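Local coordinates for protein methionine gamma-lyase (Trichomonas vaginalis, PDB 1E5E) that belongs to the pyridoxal-phosphate-dependent enzymes of the Cys/Met metabolism family, with the aspartate aminotransferase type of fold, at residues 77-82 with 224-229; 91-96 with 230-235; 107-112 with 158-163; 132-137 with 167-172. All coordinates share one frame; numbering follows the deposited sequence. Where two conformers were deposited one is given.

Contact 1. Residues 77-82 with 224-229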
loop_
_atom_site.group_PDB
_atom_site.type_symbol
_atom_site.label_atom_id
_atom_site.label_comp_id
_atom_site.label_asym_id
_atom_site.label_seq_id
_atom_site.Cartn_x
_atom_site.Cartn_y
_atom_site.Cartn_z
ATOM N N THR A 77 26.524 0.340 13.818
ATOM C CA THR A 77 26.453 1.653 14.450
ATOM C C THR A 77 25.524 1.557 15.654
ATOM O O THR A 77 24.710 0.620 15.642
ATOM C CB THR A 77 25.957 2.731 13.485
ATOM O OG1 THR A 77 24.677 2.350 12.985
ATOM C CG2 THR A 77 26.960 2.929 12.338
ATOM N N GLU A 78 25.569 2.460 16.617
ATOM C CA GLU A 78 24.607 2.312 17.719
ATOM C C GLU A 78 23.167 2.554 17.238
ATOM O O GLU A 78 22.225 2.056 17.849
ATOM C CB GLU A 78 24.884 3.384 18.800
ATOM C CG GLU A 78 26.286 3.128 19.390
ATOM C CD GLU A 78 26.688 4.143 20.447
ATOM O OE1 GLU A 78 26.126 5.241 20.582
ATOM O OE2 GLU A 78 27.650 3.819 21.182
ATOM N N ALA A 79 22.961 3.442 16.272
ATOM C CA ALA A 79 21.612 3.869 15.941
ATOM C C ALA A 79 21.529 4.138 14.443
ATOM O O ALA A 79 22.558 4.212 13.761
ATOM C CB ALA A 79 21.241 5.109 16.760
ATOM N N CYS A 80 20.314 4.374 14.006
ATOM C CA CYS A 80 20.020 4.715 12.621
ATOM C C CYS A 80 18.717 5.502 12.610
ATOM O O CYS A 80 17.750 5.263 13.336
ATOM C CB CYS A 80 19.923 3.412 11.781
ATOM S SG CYS A 80 19.242 3.711 10.127
ATOM N N VAL A 81 18.635 6.515 11.783
ATOM C CA VAL A 81 17.493 7.387 11.552
ATOM C C VAL A 81 17.127 7.263 10.064
ATOM O O VAL A 81 18.023 7.423 9.235
ATOM C CB VAL A 81 17.857 8.836 11.880
ATOM C CG1 VAL A 81 16.734 9.815 11.530
ATOM C CG2 VAL A 81 18.237 8.987 13.352
ATOM N N ALA A 82 15.900 6.904 9.749
ATOM C CA ALA A 82 15.470 6.808 8.356
ATOM C C ALA A 82 14.852 8.102 7.895
ATOM O O ALA A 82 14.364 8.829 8.754
ATOM C CB ALA A 82 14.413 5.694 8.120
ATOM N N GLY A 224 24.914 5.959 13.006
ATOM C CA GLY A 224 26.017 6.502 13.820
ATOM C C GLY A 224 25.673 6.329 15.304
ATOM O O GLY A 224 24.881 5.475 15.681
ATOM N N LYS A 225 26.329 7.115 16.130
ATOM C CA LYS A 225 26.174 7.081 17.573
ATOM C C LYS A 225 24.772 7.528 17.970
ATOM O O LYS A 225 24.274 8.498 17.430
ATOM C CB LYS A 225 27.142 8.052 18.280
ATOM C CG LYS A 225 28.616 7.791 18.044
ATOM C CD LYS A 225 29.056 6.510 18.752
ATOM C CE LYS A 225 30.552 6.295 18.454
ATOM N NZ LYS A 225 30.930 4.958 19.017
ATOM N N ALA A 226 24.319 7.033 19.101
ATOM C CA ALA A 226 22.993 7.372 19.623
ATOM C C ALA A 226 22.891 8.839 19.990
ATOM O O ALA A 226 21.864 9.470 19.743
ATOM C CB ALA A 226 22.698 6.389 20.765
ATOM N N ASP A 227 23.932 9.420 20.591
ATOM C CA ASP A 227 23.878 10.815 21.017
ATOM C C ASP A 227 23.644 11.740 19.830
ATOM O O ASP A 227 22.694 12.534 19.819
ATOM C CB ASP A 227 25.181 11.180 21.753
ATOM C CG ASP A 227 25.297 12.614 22.216
ATOM O OD1 ASP A 227 26.421 13.005 22.661
ATOM O OD2 ASP A 227 24.341 13.444 22.216
ATOM N N LEU A 228 24.546 11.662 18.842
ATOM C CA LEU A 228 24.400 12.507 17.670
ATOM C C LEU A 228 23.103 12.223 16.921
ATOM O O LEU A 228 22.434 13.162 16.522
ATOM C CB LEU A 228 25.595 12.405 16.714
ATOM C CG LEU A 228 25.392 13.206 15.415
ATOM C CD1 LEU A 228 25.387 14.714 15.640
ATOM C CD2 LEU A 228 26.490 12.852 14.407
ATOM N N LEU A 229 22.715 10.965 16.729
ATOM C CA LEU A 229 21.495 10.688 15.980
ATOM C C LEU A 229 20.246 11.106 16.716
ATOM O O LEU A 229 19.257 11.510 16.074
ATOM C CB LEU A 229 21.468 9.213 15.591
ATOM C CG LEU A 229 22.159 8.984 14.238
ATOM C CD1 LEU A 229 23.633 9.353 14.288
ATOM C CD2 LEU A 229 21.978 7.541 13.809
#
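Ala79 and Gly224 form an antiparallel hydrogen-bonded pair where strand 79-83, at one edge of the seven-stranded sheet, meets the last residue of strand 220-224. They illustrate how one peptide pairing can tie a strand to the start of a helix as well. Ala79 N donates to Gly224 O at 2.9 Å, and Gly224 N answers to Ala79 O at 3.0 Å. Glu78 and Ala79 both face Gly224, which makes this a classic beta bulge.

The inner part is closely packed. Ala79 O takes a second donor, Thr77 OG1 at 2.9 Å, which comes from the face of the carbonyl plane opposite to that used by Gly224 N. A chi1 of 58°, with OG1 between the backbone N and the carbonyl carbon of Thr77, carries the hydroxyl to that oxygen. Leu229 presses CD2 to within 3.4 Å of Ala79 O, and the same methyl meets Ala79 CB. Further along the strand, Val81 CG2 lies 3.9 Å from Leu229 CB, the two side chains running antiparallel to one another, side against side.

The Glu78 side is open to solvent and looser. The Glu78 side chain, extended beyond CG, brings OE1 to Ala226 N at 2.9 Å, an almost straight bond of 176° using the anti lone pair. Lys225, at the N-cap position of helix 226-241, crosses this chain obliquely, but its NZ remains 4.1 Å from Glu78 OE2, too far for a salt bridge. A carboxylate bonded to an N-H of the first helical turn, with a lysine nearby, would probably be stabilised in its charged form.

Contact 2. Residues 91-96 with 230-235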
loop_
_atom_site.group_PDB
_atom_site.type_symbol
_atom_site.label_atom_id
_atom_site.label_comp_id
_atom_site.label_asym_id
_atom_site.label_seq_id
_atom_site.Cartn_x
_atom_site.Cartn_y
_atom_site.Cartn_z
ATOM N N ALA A 91 21.070 16.156 4.450
ATOM C CA ALA A 91 20.725 17.470 4.923
ATOM C C ALA A 91 20.417 17.444 6.406
ATOM O O ALA A 91 20.880 18.325 7.142
ATOM C CB ALA A 91 19.531 17.968 4.103
ATOM N N ALA A 92 19.655 16.467 6.894
ATOM C CA ALA A 92 19.286 16.452 8.311
ATOM C C ALA A 92 20.540 16.299 9.159
ATOM O O ALA A 92 20.626 16.839 10.259
ATOM C CB ALA A 92 18.307 15.322 8.628
ATOM N N THR A 93 21.492 15.515 8.639
ATOM C CA THR A 93 22.759 15.314 9.313
ATOM C C THR A 93 23.575 16.603 9.293
ATOM O O THR A 93 23.897 17.152 10.349
ATOM C CB THR A 93 23.529 14.176 8.606
ATOM O OG1 THR A 93 22.752 12.965 8.741
ATOM C CG2 THR A 93 24.934 14.009 9.158
ATOM N N VAL A 94 23.929 17.144 8.125
ATOM C CA VAL A 94 24.774 18.328 8.148
ATOM C C VAL A 94 24.028 19.547 8.682
ATOM O O VAL A 94 24.734 20.377 9.266
ATOM C CB VAL A 94 25.468 18.664 6.818
ATOM C CG1 VAL A 94 26.249 17.463 6.297
ATOM C CG2 VAL A 94 24.498 19.186 5.775
ATOM N N LEU A 95 22.705 19.705 8.605
ATOM C CA LEU A 95 22.058 20.905 9.154
ATOM C C LEU A 95 21.908 20.830 10.667
ATOM O O LEU A 95 21.735 21.866 11.326
ATOM C CB LEU A 95 20.759 21.225 8.457
ATOM C CG LEU A 95 20.886 21.551 6.960
ATOM C CD1 LEU A 95 19.489 21.682 6.367
ATOM C CD2 LEU A 95 21.700 22.841 6.725
ATOM N N THR A 96 22.018 19.640 11.260
ATOM C CA THR A 96 22.001 19.500 12.696
ATOM C C THR A 96 23.376 19.879 13.272
ATOM O O THR A 96 23.463 20.555 14.297
ATOM C CB THR A 96 21.747 18.041 13.132
ATOM O OG1 THR A 96 20.441 17.667 12.660
ATOM C CG2 THR A 96 21.787 17.810 14.625
ATOM N N GLN A 230 20.330 11.133 18.056
ATOM C CA GLN A 230 19.183 11.658 18.806
ATOM C C GLN A 230 19.080 13.148 18.533
ATOM O O GLN A 230 17.990 13.703 18.328
ATOM C CB GLN A 230 19.340 11.213 20.253
ATOM C CG GLN A 230 18.472 11.938 21.257
ATOM C CD GLN A 230 16.992 11.690 21.109
ATOM O OE1 GLN A 230 16.529 10.742 20.483
ATOM N NE2 GLN A 230 16.162 12.570 21.700
ATOM N N GLN A 231 20.204 13.855 18.386
ATOM C CA GLN A 231 20.116 15.272 18.046
ATOM C C GLN A 231 19.570 15.448 16.628
ATOM O O GLN A 231 18.768 16.355 16.337
ATOM C CB GLN A 231 21.454 15.999 18.217
ATOM C CG GLN A 231 22.279 15.779 19.468
ATOM C CD GLN A 231 23.700 16.325 19.355
ATOM O OE1 GLN A 231 24.710 15.656 19.640
ATOM N NE2 GLN A 231 23.800 17.569 18.874
ATOM N N ILE A 232 20.042 14.628 15.685
ATOM C CA ILE A 232 19.568 14.713 14.297
ATOM C C ILE A 232 18.063 14.454 14.197
ATOM O O ILE A 232 17.341 15.140 13.476
ATOM C CB ILE A 232 20.303 13.676 13.397
ATOM C CG1 ILE A 232 21.776 14.103 13.259
ATOM C CG2 ILE A 232 19.624 13.489 12.035
ATOM C CD1 ILE A 232 22.674 13.049 12.619
ATOM N N ARG A 233 17.558 13.532 14.996
ATOM C CA ARG A 233 16.129 13.198 14.982
ATOM C C ARG A 233 15.313 14.344 15.564
ATOM O O ARG A 233 14.373 14.823 14.934
ATOM C CB ARG A 233 15.955 11.827 15.634
ATOM C CG ARG A 233 14.672 11.389 16.225
ATOM C CD ARG A 233 14.325 9.928 16.279
ATOM N NE ARG A 233 15.395 8.925 16.397
ATOM C CZ ARG A 233 15.362 7.884 15.527
ATOM N NH1 ARG A 233 14.403 7.846 14.616
ATOM N NH2 ARG A 233 16.298 6.928 15.539
ATOM N N MET A 234 15.778 14.960 16.656
ATOM C CA MET A 234 15.024 16.007 17.308
ATOM C C MET A 234 15.164 17.352 16.632
ATOM O O MET A 234 14.284 18.165 16.818
ATOM C CB MET A 234 15.341 16.103 18.795
ATOM C CG MET A 234 14.761 14.890 19.531
ATOM S SD MET A 234 13.230 14.151 18.925
ATOM C CE MET A 234 12.004 14.930 19.966
ATOM N N VAL A 235 16.233 17.647 15.922
ATOM C CA VAL A 235 16.431 18.880 15.188
ATOM C C VAL A 235 16.360 18.687 13.680
ATOM O O VAL A 235 15.529 19.307 13.026
ATOM C CB VAL A 235 17.802 19.488 15.542
ATOM C CG1 VAL A 235 18.105 20.736 14.734
ATOM C CG2 VAL A 235 17.851 19.813 17.040
#
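Thr96 and Ile232 join two helices, 86-97 and 226-241, that lie on the same side of the seven-stranded sheet in the large domain of this fold. The segments cross nearly perpendicularly, at 99°, with their axes 9.1 Å apart, a worked case of helices packed through a few small and branched side chains. No hydrogen bond spans the gap; the contact is one of van der Waals fit.

Thr96 fills its middle. Its OG1 is anti to the carbonyl carbon (chi1 -63°), which turns the hydroxyl back toward the preceding turn of its own helix. There it is modelled 2.5 Å from Ala92 O, shorter than is usual for a hydrogen bond, and the exact length is doubtful. Thr96 OG1 also lies 3.5 Å from Ile232 CA. Thr96 CG2, anti to the backbone N, reaches instead toward the backbone of the other helix, 3.8 Å from Gln231 O.

Ile232 crosses Thr96 at about a right angle and spreads its branches over one helical turn. Its CG1 lies 3.9 Å from Thr96 CB, and CG2 comes to 4.1 Å from Ala92 CB. CD1 extends to Thr93 OG1 at 3.9 Å, a hydroxyl that is already hydrogen-bonded to Ala89 O. Val235 CB touches Thr96 OG1 more distantly.

Beneath the pair, Thr93 and Ile232 both rest on Ile222 of strand 220-224, and Thr93 reaches on to strand 202-206. Leu95 leans on helix 112-124 and on Phe125 of the second subunit, so the helix pair lies close to a subunit interface.

Contact 3. Residues 107-112 with 158-163. With PPJ (N-(hydroxy{3-hydroxy-2-methyl-5-[(phosphonooxy)methyl]pyridin-4-yl}methyl)norvaline), chain C.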
loop_
_atom_site.group_PDB
_atom_site.type_symbol
_atom_site.label_atom_id
_atom_site.label_comp_id
_atom_site.label_asym_id
_atom_site.label_seq_id
_atom_site.Cartn_x
_atom_site.Cartn_y
_atom_site.Cartn_z
ATOM N N ASP A 107 34.826 16.109 -0.370
ATOM C CA ASP A 107 35.525 15.636 -1.566
ATOM C C ASP A 107 34.773 16.394 -2.655
ATOM O O ASP A 107 33.562 16.618 -2.484
ATOM C CB ASP A 107 35.473 14.158 -1.827
ATOM C CG ASP A 107 36.429 13.722 -2.935
ATOM O OD1 ASP A 107 36.032 13.833 -4.116
ATOM O OD2 ASP A 107 37.554 13.285 -2.597
ATOM N N GLU A 108 35.489 16.791 -3.684
ATOM C CA GLU A 108 34.850 17.456 -4.811
ATOM C C GLU A 108 34.096 16.498 -5.696
ATOM O O GLU A 108 33.329 16.997 -6.527
ATOM C CB GLU A 108 35.944 18.137 -5.677
ATOM C CG GLU A 108 36.933 17.154 -6.279
ATOM C CD GLU A 108 38.032 17.801 -7.133
ATOM O OE1 GLU A 108 37.828 18.731 -7.946
ATOM O OE2 GLU A 108 39.143 17.244 -7.096
ATOM N N CYS A 109 34.373 15.185 -5.660
ATOM C CA CYS A 109 33.574 14.337 -6.554
ATOM C C CYS A 109 32.416 13.726 -5.769
ATOM O O CYS A 109 32.613 12.666 -5.135
ATOM C CB CYS A 109 34.376 13.228 -7.231
ATOM S SG CYS A 109 33.432 12.360 -8.519
ATOM N N LEU A 110 31.256 14.329 -5.849
ATOM C CA LEU A 110 30.063 13.885 -5.162
ATOM C C LEU A 110 28.909 13.773 -6.170
ATOM O O LEU A 110 28.888 14.312 -7.294
ATOM C CB LEU A 110 29.584 14.955 -4.178
ATOM C CG LEU A 110 30.519 15.560 -3.145
ATOM C CD1 LEU A 110 29.848 16.642 -2.324
ATOM C CD2 LEU A 110 31.049 14.434 -2.238
ATOM N N TYR A 111 27.904 13.103 -5.628
ATOM C CA TYR A 111 26.611 13.143 -6.341
ATOM C C TYR A 111 26.267 14.590 -6.657
ATOM O O TYR A 111 26.353 15.451 -5.790
ATOM C CB TYR A 111 25.551 12.511 -5.440
ATOM C CG TYR A 111 24.175 12.587 -6.029
ATOM C CD1 TYR A 111 23.939 12.218 -7.359
ATOM C CD2 TYR A 111 23.109 13.024 -5.269
ATOM C CE1 TYR A 111 22.681 12.277 -7.893
ATOM C CE2 TYR A 111 21.823 13.074 -5.779
ATOM C CZ TYR A 111 21.620 12.702 -7.090
ATOM O OH TYR A 111 20.324 12.751 -7.577
ATOM N N GLY A 112 25.750 14.864 -7.840
ATOM C CA GLY A 112 25.401 16.232 -8.190
ATOM C C GLY A 112 24.602 17.031 -7.173
ATOM O O GLY A 112 25.015 18.157 -6.828
ATOM N N ASN A 158 30.522 9.061 -6.833
ATOM C CA ASN A 158 29.478 9.149 -7.860
ATOM C C ASN A 158 29.817 10.342 -8.724
ATOM O O ASN A 158 29.802 11.445 -8.174
ATOM C CB ASN A 158 28.119 9.325 -7.168
ATOM C CG ASN A 158 26.965 9.402 -8.153
ATOM O OD1 ASN A 158 27.170 9.314 -9.379
ATOM N ND2 ASN A 158 25.747 9.514 -7.613
ATOM N N PRO A 159 30.138 10.165 -9.987
ATOM C CA PRO A 159 30.063 8.909 -10.691
ATOM C C PRO A 159 31.366 8.297 -11.178
ATOM O O PRO A 159 31.328 7.264 -11.862
ATOM C CB PRO A 159 29.286 9.409 -11.926
ATOM C CG PRO A 159 30.007 10.679 -12.277
ATOM C CD PRO A 159 30.449 11.275 -10.949
ATOM N N THR A 160 32.514 8.866 -10.861
ATOM C CA THR A 160 33.790 8.320 -11.372
ATOM C C THR A 160 34.292 7.033 -10.737
ATOM O O THR A 160 35.119 6.306 -11.306
ATOM C CB THR A 160 34.858 9.413 -11.253
ATOM O OG1 THR A 160 35.096 9.612 -9.856
ATOM C CG2 THR A 160 34.315 10.747 -11.826
ATOM N N LEU A 161 33.762 6.631 -9.580
ATOM C CA LEU A 161 34.112 5.486 -8.801
ATOM C C LEU A 161 35.525 5.622 -8.222
ATOM O O LEU A 161 36.188 4.661 -7.834
ATOM C CB LEU A 161 33.958 4.153 -9.550
ATOM C CG LEU A 161 32.609 3.969 -10.280
ATOM C CD1 LEU A 161 32.517 2.609 -10.962
ATOM C CD2 LEU A 161 31.449 4.207 -9.307
ATOM N N LYS A 162 35.929 6.878 -7.979
ATOM C CA LYS A 162 37.232 7.150 -7.380
ATOM C C LYS A 162 37.253 6.501 -5.990
ATOM O O LYS A 162 36.251 6.614 -5.278
ATOM C CB LYS A 162 37.582 8.616 -7.302
ATOM C CG LYS A 162 38.763 9.015 -6.425
ATOM C CD LYS A 162 38.913 10.543 -6.400
ATOM C CE LYS A 162 37.779 11.250 -5.670
ATOM N NZ LYS A 162 38.231 12.684 -5.383
ATOM N N ILE A 163 38.347 5.835 -5.638
ATOM C CA ILE A 163 38.396 5.222 -4.323
ATOM C C ILE A 163 39.060 6.143 -3.323
ATOM O O ILE A 163 40.042 6.770 -3.677
ATOM C CB ILE A 163 39.214 3.891 -4.357
ATOM C CG1 ILE A 163 38.622 2.982 -5.432
ATOM C CG2 ILE A 163 39.271 3.226 -2.996
ATOM C CD1 ILE A 163 37.210 2.517 -5.177
HETATM N N1 PPJ C . 23.823 9.930 -2.251
HETATM C C2 PPJ C . 24.218 9.268 -3.358
HETATM C C6 PPJ C . 22.681 10.675 -2.252
HETATM C C2A PPJ C . 25.530 8.841 -3.625
HETATM C C3 PPJ C . 23.296 9.247 -4.424
HETATM O O3 PPJ C . 23.752 8.722 -5.530
HETATM C C4 PPJ C . 22.028 9.834 -4.353
HETATM C C4A PPJ C . 21.181 9.758 -5.499
HETATM C C5 PPJ C . 21.706 10.639 -3.261
HETATM N N PPJ C . 21.638 9.609 -6.756
HETATM C C5A PPJ C . 20.395 11.150 -2.990
HETATM O OP4 PPJ C . 19.633 10.181 -2.605
HETATM P P PPJ C . 18.098 10.423 -2.955
HETATM O OP1 PPJ C . 17.337 9.181 -2.308
HETATM O OP2 PPJ C . 17.931 10.473 -4.505
HETATM O OP3 PPJ C . 17.553 11.777 -2.320
HETATM C CA PPJ C . 20.849 9.442 -7.855
HETATM C CB PPJ C . 19.657 10.270 -8.091
HETATM C C PPJ C . 21.591 9.244 -9.060
HETATM C CG PPJ C . 19.741 11.720 -8.401
HETATM C CD PPJ C . 19.552 11.903 -9.832
HETATM O O PPJ C . 22.871 9.318 -8.989
HETATM O OXT PPJ C . 21.097 8.557 -10.056
HETATM O O HOH W 1 38.542 14.261 -7.983
#
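Tyr111, which lies beside Asn158, is modelled with its OH covalently joined to CG of PPJ at 1.4 Å, and a cis peptide bond before Pro159 adds a second rarity. Both loops follow parallel strands of the central sheet, the setting in which enzymes of the pyridoxal-phosphate fold type I build their cofactor site, and both contribute to the ligand pocket here.

The Tyr111 ring lies over the ligand, with CD2 3.4 Å from PPJ C5, while PPJ N sits above the same ring toward its rim. Asn158 runs alongside in the same direction, its amide plane only 15° from the ring plane. Its ND2 donates to PPJ O at 3.2 Å in a fairly straight bond (163°) and to PPJ O3 at 3.0 Å in a weak, bent one. Arg373 holds Asn158 OD1, fixing which end of the amide faces the ligand, and Tyr111 OH is also hydrogen-bonded to Arg58 NH2 of the second subunit. Leu110 O and Asn158 O, two acceptors 3.1 Å apart, share His354, whose bond to Asn158 O is weak.

Away from the pocket the loops are tied by charge. Asp107 and Lys162 meet tip to tip, NZ donating to the syn lone pair of OD1 at 2.8 Å and more weakly to OD2. Cys109 N takes the anti side of that same OD1 at 2.6 Å, closing an Asx turn, while Cys109 SG packs on Pro159 CD. Beyond the salt bridge, a water accepts from Lys162 NZ and donates to Glu108 OE2, its oxygen 3.2 Å from that OE2.

Contact 4. Residues 132-137 with 167-172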
loop_
_atom_site.group_PDB
_atom_site.type_symbol
_atom_site.label_atom_id
_atom_site.label_comp_id
_atom_site.label_asym_id
_atom_site.label_seq_id
_atom_site.Cartn_x
_atom_site.Cartn_y
_atom_site.Cartn_z
ATOM N N ILE A 132 37.803 19.486 -1.992
ATOM C CA ILE A 132 39.169 19.046 -2.274
ATOM C C ILE A 132 39.197 17.623 -2.793
ATOM O O ILE A 132 38.141 17.007 -2.886
ATOM C CB ILE A 132 40.001 19.086 -0.978
ATOM C CG1 ILE A 132 39.418 18.133 0.064
ATOM C CG2 ILE A 132 40.093 20.503 -0.422
ATOM C CD1 ILE A 132 40.330 17.901 1.264
ATOM N N ASN A 133 40.372 17.105 -3.152
ATOM C CA ASN A 133 40.495 15.705 -3.557
ATOM C C ASN A 133 40.941 14.987 -2.284
ATOM O O ASN A 133 42.140 14.971 -1.926
ATOM C CB ASN A 133 41.452 15.425 -4.712
ATOM C CG ASN A 133 41.381 13.997 -5.241
ATOM O OD1 ASN A 133 40.852 13.134 -4.542
ATOM N ND2 ASN A 133 41.857 13.719 -6.461
ATOM N N THR A 134 39.978 14.368 -1.565
ATOM C CA THR A 134 40.386 13.728 -0.303
ATOM C C THR A 134 41.153 12.448 -0.595
ATOM O O THR A 134 41.770 11.908 0.310
ATOM C CB THR A 134 39.202 13.378 0.609
ATOM O OG1 THR A 134 38.417 12.400 -0.125
ATOM C CG2 THR A 134 38.367 14.605 0.933
ATOM N N ALA A 135 41.207 11.935 -1.819
ATOM C CA ALA A 135 41.970 10.762 -2.189
ATOM C C ALA A 135 43.470 11.059 -2.212
ATOM O O ALA A 135 44.276 10.130 -2.107
ATOM C CB ALA A 135 41.536 10.195 -3.531
ATOM N N ILE A 136 43.864 12.317 -2.256
ATOM C CA ILE A 136 45.263 12.734 -2.251
ATOM C C ILE A 136 45.841 13.032 -0.885
ATOM O O ILE A 136 45.454 13.947 -0.165
ATOM C CB ILE A 136 45.401 14.000 -3.144
ATOM C CG1 ILE A 136 44.925 13.584 -4.539
ATOM C CG2 ILE A 136 46.841 14.505 -3.134
ATOM C CD1 ILE A 136 44.948 14.591 -5.634
ATOM N N PRO A 137 46.856 12.260 -0.489
ATOM C CA PRO A 137 47.564 12.462 0.761
ATOM C C PRO A 137 47.835 13.933 1.011
ATOM O O PRO A 137 48.273 14.674 0.128
ATOM C CB PRO A 137 48.881 11.747 0.519
ATOM C CG PRO A 137 48.587 10.671 -0.473
ATOM C CD PRO A 137 47.434 11.159 -1.300
ATOM N N GLU A 167 40.558 5.203 6.098
ATOM C CA GLU A 167 41.350 5.242 7.329
ATOM C C GLU A 167 42.270 6.477 7.368
ATOM O O GLU A 167 42.329 7.177 8.380
ATOM C CB GLU A 167 42.175 3.991 7.512
ATOM C CG GLU A 167 42.798 3.961 8.901
ATOM C CD GLU A 167 43.286 2.579 9.243
ATOM O OE1 GLU A 167 43.140 1.621 8.441
ATOM O OE2 GLU A 167 43.784 2.426 10.373
ATOM N N ARG A 168 42.896 6.763 6.228
ATOM C CA ARG A 168 43.761 7.908 6.108
ATOM C C ARG A 168 43.036 9.230 6.313
ATOM O O ARG A 168 43.556 10.080 7.045
ATOM C CB ARG A 168 44.470 8.029 4.746
ATOM C CG ARG A 168 45.669 8.980 4.945
ATOM C CD ARG A 168 46.593 8.977 3.730
ATOM N NE ARG A 168 45.883 9.608 2.607
ATOM C CZ ARG A 168 45.694 8.897 1.482
ATOM N NH1 ARG A 168 46.130 7.638 1.370
ATOM N NH2 ARG A 168 45.041 9.499 0.501
ATOM N N VAL A 169 41.884 9.373 5.651
ATOM C CA VAL A 169 41.114 10.588 5.782
ATOM C C VAL A 169 40.709 10.746 7.249
ATOM O O VAL A 169 40.759 11.859 7.777
ATOM C CB VAL A 169 39.895 10.565 4.843
ATOM C CG1 VAL A 169 38.865 11.645 5.164
ATOM C CG2 VAL A 169 40.316 10.665 3.369
ATOM N N CYS A 170 40.269 9.672 7.896
ATOM C CA CYS A 170 39.847 9.796 9.281
ATOM C C CYS A 170 40.993 10.196 10.203
ATOM O O CYS A 170 40.808 11.054 11.068
ATOM C CB CYS A 170 39.162 8.510 9.768
ATOM S SG CYS A 170 37.562 8.288 8.952
ATOM N N LYS A 171 42.172 9.588 10.038
ATOM C CA LYS A 171 43.295 9.977 10.918
ATOM C C LYS A 171 43.655 11.441 10.712
ATOM O O LYS A 171 43.769 12.176 11.677
ATOM C CB LYS A 171 44.516 9.097 10.699
ATOM C CG LYS A 171 44.214 7.641 11.111
ATOM C CD LYS A 171 45.460 6.880 10.666
ATOM C CE LYS A 171 45.517 5.424 11.072
ATOM N NZ LYS A 171 46.537 4.757 10.179
ATOM N N ASP A 172 43.681 11.933 9.484
ATOM C CA ASP A 172 43.889 13.354 9.264
ATOM C C ASP A 172 42.784 14.246 9.844
ATOM O O ASP A 172 43.066 15.274 10.472
ATOM C CB ASP A 172 44.078 13.570 7.758
ATOM C CG ASP A 172 45.401 12.968 7.283
ATOM O OD1 ASP A 172 46.254 12.392 8.004
ATOM O OD2 ASP A 172 45.592 13.007 6.060
#
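The guanidinium of Arg168 lies against Pro137, whose CG stands 3.8 Å above the plane of the group and over its centre. At the edge, near the same plane, is Ala135 O, to which Arg168 NH2 donates at 2.8 Å. The bond is weak and strongly bent (119°), and the proline ring packs on the face of the same group. The two side chains pass at a slant, and Pro137 CD comes to 3.4 Å from NH2. A bend at chi3 (68°) turns NE toward the loop, where it lies 3.8 Å from Pro137 CA.

The loop offers its carbonyl from a folded backbone, an example of a tight turn presenting an acceptor to a helix side chain. Residues Asn133 to Ile136 make a type I beta turn, and Asn133 OD1 takes Ala135 N at 3.0 Å in an Asx turn. This acceptor also receives Lys162 NZ, so the turn is braced from a second loop.

One step along the helix, Val169 supplies an aliphatic branch that packs on the backbone and CB of Thr134. Its CG2, anti to the carbonyl carbon, touches Thr134 O at 3.6 Å and Thr134 CB at 4.0 Å. Thr134 OG1 is hydrogen-bonded to Asp107 OD2.

Thr134 and Val169 share Ile164 and Phe153 as neighbours, and Val169 also reaches Val151 of strand 148-154. The contact therefore joins helix 166-174 to the turn between strand 128-132 and helix 139-143, buried toward the sheet at Val169 and exposed at Pro137.

Along the chain the first segments of contacts 1, 2, 3 and 4 come in that order, followed by the partners of contacts 3, 4, 1 and 2, so contacts 1 and 2 interleave, as do 3 and 4. Contacts 1 and 2, with centres 10 Å apart, touch through Cys80 and Arg233; contacts 3 and 4, with centres 14 Å apart, meet also through Glu108 and Ile132. Between the pairs, centres are 24 to 25 Å apart. One pair thus packs helix 226-241 at the 79-83 edge of the seven-stranded sheet. The other surrounds loops toward the opposite edge, 128-132, where contact 3 lines the PPJ pocket and contact 4 adjoins it through Asp107.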